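Local coordinates for putative immunoglobulin A1 protease (Bacteroides ovatus, PDB 3N6Z), which is a putative immunoglobulin A1 protease, probably a hydrolase, whose activity and substrate remain to be established, at residues Arg167-Tyr172 with Glu198-Asn203. Numbering follows the deposited sequence.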
ATOM      1  N   ARG A 167       8.567   3.061  -4.793  1.00  7.42           N
ATOM      2  CA  ARG A 167       8.137   3.998  -3.771  1.00  7.27           C
ATOM      3  C   ARG A 167       6.686   4.408  -4.015  1.00  7.89           C
ATOM      4  O   ARG A 167       6.283   4.648  -5.172  1.00  7.75           O
ATOM      5  CB  ARG A 167       9.004   5.232  -3.787  1.00  8.40           C
ATOM      6  CG  ARG A 167      10.459   4.938  -3.415  1.00  8.39           C
ATOM      7  CD  ARG A 167      11.437   5.949  -3.965  1.00  8.42           C
ATOM      8  NE  ARG A 167      11.501   5.872  -5.429  1.00  7.77           N
ATOM      9  CZ  ARG A 167      12.140   4.921  -6.121  1.00  7.87           C
ATOM     10  NH1 ARG A 167      12.867   4.008  -5.511  1.00 10.56           N
ATOM     11  NH2 ARG A 167      12.029   4.888  -7.447  1.00  8.96           N
ATOM     12  N   ILE A 168       5.933   4.514  -2.926  1.00  8.17           N
ATOM     13  CA  ILE A 168       4.564   5.023  -2.933  1.00  6.81           C
ATOM     14  C   ILE A 168       4.537   6.177  -1.951  1.00  7.76           C
ATOM     15  O   ILE A 168       4.820   6.005  -0.755  1.00  8.47           O
ATOM     16  CB  ILE A 168       3.519   3.945  -2.562  1.00  6.89           C
ATOM     17  CG1 ILE A 168       3.514   2.847  -3.640  1.00  7.47           C
ATOM     18  CG2 ILE A 168       2.129   4.583  -2.389  1.00  8.54           C
ATOM     19  CD1 ILE A 168       2.623   1.632  -3.308  1.00  9.39           C
ATOM     20  N   VAL A 169       4.170   7.370  -2.435  1.00  7.20           N
ATOM     21  CA  VAL A 169       4.274   8.602  -1.665  0.60  8.45           C
ATOM     22  C   VAL A 169       2.991   9.453  -1.864  1.00  7.32           C
ATOM     23  O   VAL A 169       2.535   9.644  -3.006  1.00  8.22           O
ATOM     24  CB  VAL A 169       5.555   9.375  -2.086  0.60  8.67           C
ATOM     25  CG1 VAL A 169       5.714  10.640  -1.288  0.60  8.41           C
ATOM     26  CG2 VAL A 169       6.798   8.478  -1.917  0.60 12.64           C
ATOM     27  N   ASN A 170       2.464  10.014  -0.784  1.00  7.83           N
ATOM     28  CA  ASN A 170       1.298  10.904  -0.874  1.00  8.49           C
ATOM     29  C   ASN A 170       0.111  10.198  -1.536  1.00  7.61           C
ATOM     30  O   ASN A 170      -0.532  10.749  -2.439  1.00  8.34           O
ATOM     31  CB  ASN A 170       1.585  12.222  -1.619  1.00  7.79           C
ATOM     32  CG  ASN A 170       2.849  12.905  -1.194  1.00 10.69           C
ATOM     33  OD1 ASN A 170       3.304  12.830  -0.053  1.00 10.85           O
ATOM     34  ND2 ASN A 170       3.450  13.603  -2.161  1.00 13.38           N
ATOM     35  N   CYS A 171      -0.159   8.967  -1.104  1.00  7.61           N
ATOM     36  CA  CYS A 171      -1.259   8.188  -1.641  1.00  8.12           C
ATOM     37  C   CYS A 171      -2.167   7.676  -0.525  1.00  7.67           C
ATOM     38  O   CYS A 171      -1.766   7.607   0.633  1.00  8.02           O
ATOM     39  CB  CYS A 171      -0.760   6.997  -2.474  1.00  8.41           C
ATOM     40  SG  CYS A 171       0.132   7.441  -3.960  1.00  8.30           S
ATOM     41  N   TYR A 172      -3.367   7.248  -0.889  1.00  7.49           N
ATOM     42  CA  TYR A 172      -4.260   6.624   0.061  1.00  7.40           C
ATOM     43  C   TYR A 172      -5.144   5.614  -0.600  1.00  6.91           C
ATOM     44  O   TYR A 172      -5.342   5.639  -1.827  1.00  8.57           O
ATOM     45  CB  TYR A 172      -5.076   7.665   0.830  1.00  7.37           C
ATOM     46  CG  TYR A 172      -6.263   8.297   0.116  1.00  8.17           C
ATOM     47  CD1 TYR A 172      -7.530   7.751   0.241  1.00  9.57           C
ATOM     48  CD2 TYR A 172      -6.128   9.502  -0.566  1.00  8.84           C
ATOM     49  CE1 TYR A 172      -8.654   8.395  -0.307  1.00  9.12           C
ATOM     50  CE2 TYR A 172      -7.240  10.143  -1.143  1.00  7.82           C
ATOM     51  CZ  TYR A 172      -8.489   9.599  -0.987  1.00  9.56           C
ATOM     52  OH  TYR A 172      -9.594  10.255  -1.505  1.00 11.09           O
ATOM     53  N   GLU A 198      15.942   3.440  -2.923  1.00 10.99           N
ATOM     54  CA  GLU A 198      15.284   2.882  -1.756  1.00 10.29           C
ATOM     55  C   GLU A 198      13.846   2.535  -2.052  1.00  9.67           C
ATOM     56  O   GLU A 198      13.208   3.209  -2.864  1.00 10.63           O
ATOM     57  CB  GLU A 198      15.262   3.921  -0.666  1.00 11.96           C
ATOM     58  CG  GLU A 198      16.622   4.444  -0.242  1.00 13.71           C
ATOM     59  CD  GLU A 198      16.490   5.490   0.857  1.00 17.01           C
ATOM     60  OE1 GLU A 198      16.347   6.686   0.523  1.00 24.86           O
ATOM     61  OE2 GLU A 198      16.444   5.115   2.032  1.00 18.49           O
ATOM     62  N   SER A 199      13.344   1.477  -1.422  1.00  8.25           N
ATOM     63  CA  SER A 199      11.911   1.179  -1.429  1.00  8.62           C
ATOM     64  C   SER A 199      11.279   1.680  -0.140  1.00  8.34           C
ATOM     65  O   SER A 199      11.792   1.406   0.965  1.00  9.07           O
ATOM     66  CB  SER A 199      11.616  -0.303  -1.614  1.00  8.52           C
ATOM     67  OG  SER A 199      12.085  -0.798  -2.864  1.00  9.09           O
ATOM     68  N   TYR A 200      10.168   2.408  -0.264  1.00  7.95           N
ATOM     69  CA  TYR A 200       9.502   2.966   0.890  1.00  7.76           C
ATOM     70  C   TYR A 200       8.076   3.387   0.595  1.00  8.16           C
ATOM     71  O   TYR A 200       7.679   3.572  -0.575  1.00  7.34           O
ATOM     72  CB  TYR A 200      10.294   4.134   1.492  1.00  8.75           C
ATOM     73  CG  TYR A 200      10.593   5.305   0.597  1.00  8.51           C
ATOM     74  CD1 TYR A 200       9.657   6.313   0.399  1.00  9.23           C
ATOM     75  CD2 TYR A 200      11.868   5.471   0.041  1.00  9.61           C
ATOM     76  CE1 TYR A 200       9.963   7.429  -0.346  1.00  9.58           C
ATOM     77  CE2 TYR A 200      12.199   6.599  -0.704  1.00 10.08           C
ATOM     78  CZ  TYR A 200      11.239   7.574  -0.894  1.00  9.29           C
ATOM     79  OH  TYR A 200      11.542   8.698  -1.636  1.00 12.35           O
ATOM     80  N   ILE A 201       7.326   3.514   1.676  1.00  8.25           N
ATOM     81  CA  ILE A 201       5.975   4.073   1.678  1.00  6.70           C
ATOM     82  C   ILE A 201       6.001   5.273   2.607  1.00  6.72           C
ATOM     83  O   ILE A 201       6.386   5.150   3.767  1.00  8.26           O
ATOM     84  CB  ILE A 201       4.905   3.052   2.121  1.00  7.72           C
ATOM     85  CG1 ILE A 201       5.026   1.759   1.305  1.00  7.72           C
ATOM     86  CG2 ILE A 201       3.489   3.639   2.025  1.00  8.50           C
ATOM     87  CD1 ILE A 201       4.179   0.570   1.788  1.00  9.29           C
ATOM     88  N   LYS A 202       5.602   6.444   2.107  1.00  7.85           N
ATOM     89  CA  LYS A 202       5.720   7.691   2.852  0.60  7.40           C
ATOM     90  C   LYS A 202       4.498   8.579   2.651  1.00  7.34           C
ATOM     91  O   LYS A 202       4.065   8.763   1.508  1.00  8.51           O
ATOM     92  CB  LYS A 202       6.975   8.442   2.392  0.60  8.21           C
ATOM     93  CG  LYS A 202       7.204   9.803   3.081  0.60 11.11           C
ATOM     94  CD  LYS A 202       8.464  10.503   2.608  0.60 13.58           C
ATOM     95  CE  LYS A 202       8.662  11.802   3.375  0.60 18.66           C
ATOM     96  NZ  LYS A 202       8.814  11.558   4.850  0.60 22.54           N
ATOM     97  N   ASN A 203       3.993   9.179   3.736  1.00  7.80           N
ATOM     98  CA  ASN A 203       2.877  10.102   3.661  1.00  7.81           C
ATOM     99  C   ASN A 203       1.655   9.455   2.976  1.00  8.04           C
ATOM    100  O   ASN A 203       1.096   9.990   2.016  1.00  9.13           O
ATOM    101  CB  ASN A 203       3.281  11.432   2.988  1.00  8.78           C
ATOM    102  CG  ASN A 203       3.916  12.412   3.973  1.00 12.50           C
ATOM    103  OD1 ASN A 203       3.416  12.607   5.105  1.00 13.07           O
ATOM    104  ND2 ASN A 203       5.026  13.000   3.564  1.00 16.28           N
TER
HETATM  105  O   HOH W   1       5.985  12.840   0.919  1.00 28.57           O
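R167 crosses the Y200 ring with CG over one face, a worked example of how in-register parallel strands pair like positions. This CG sits almost above the ring centre, 3.6 Å from the centroid, a CH-pi contact, while R167 CD lies near the rim, 3.4 Å from Y200 CE2. Y200 chi1 58° sets CG between its own backbone N and carbonyl carbon, and chi2 83° turns one ring face to R167 CG. Beyond the ring the guanidinium turns, its plane 63° from the aromatic one, and R167 NH1 donates to E198 O at 2.8 Å, the acceptor lying in the guanidinium plane; NE pairs with D129 in a salt bridge. In the conformer described, V169 CG2 lies 3.7 Å from Y200 CE1. This is the tightly packed part; E198, exposed before the strand, marks the solvent side. The K202 amine is engaged by E235 and N236. The other face carries I168 and I201, buried side chains that both touch L154. I168 N donates a hydrogen bond to Y200 O, K202 N one to I168 O (3.0 Å), and N170 N one to K202 O. At the corner, N170 and N203 lie side by side; a water donates to N170 OD1 (2.9 Å) and accepts from N203 ND2, while N170 ND2 bonds N132 and N203 OD1 bonds W349. Such stacking of equivalent strands and corner asparagines on successive turns is characteristic of a parallel beta-helix.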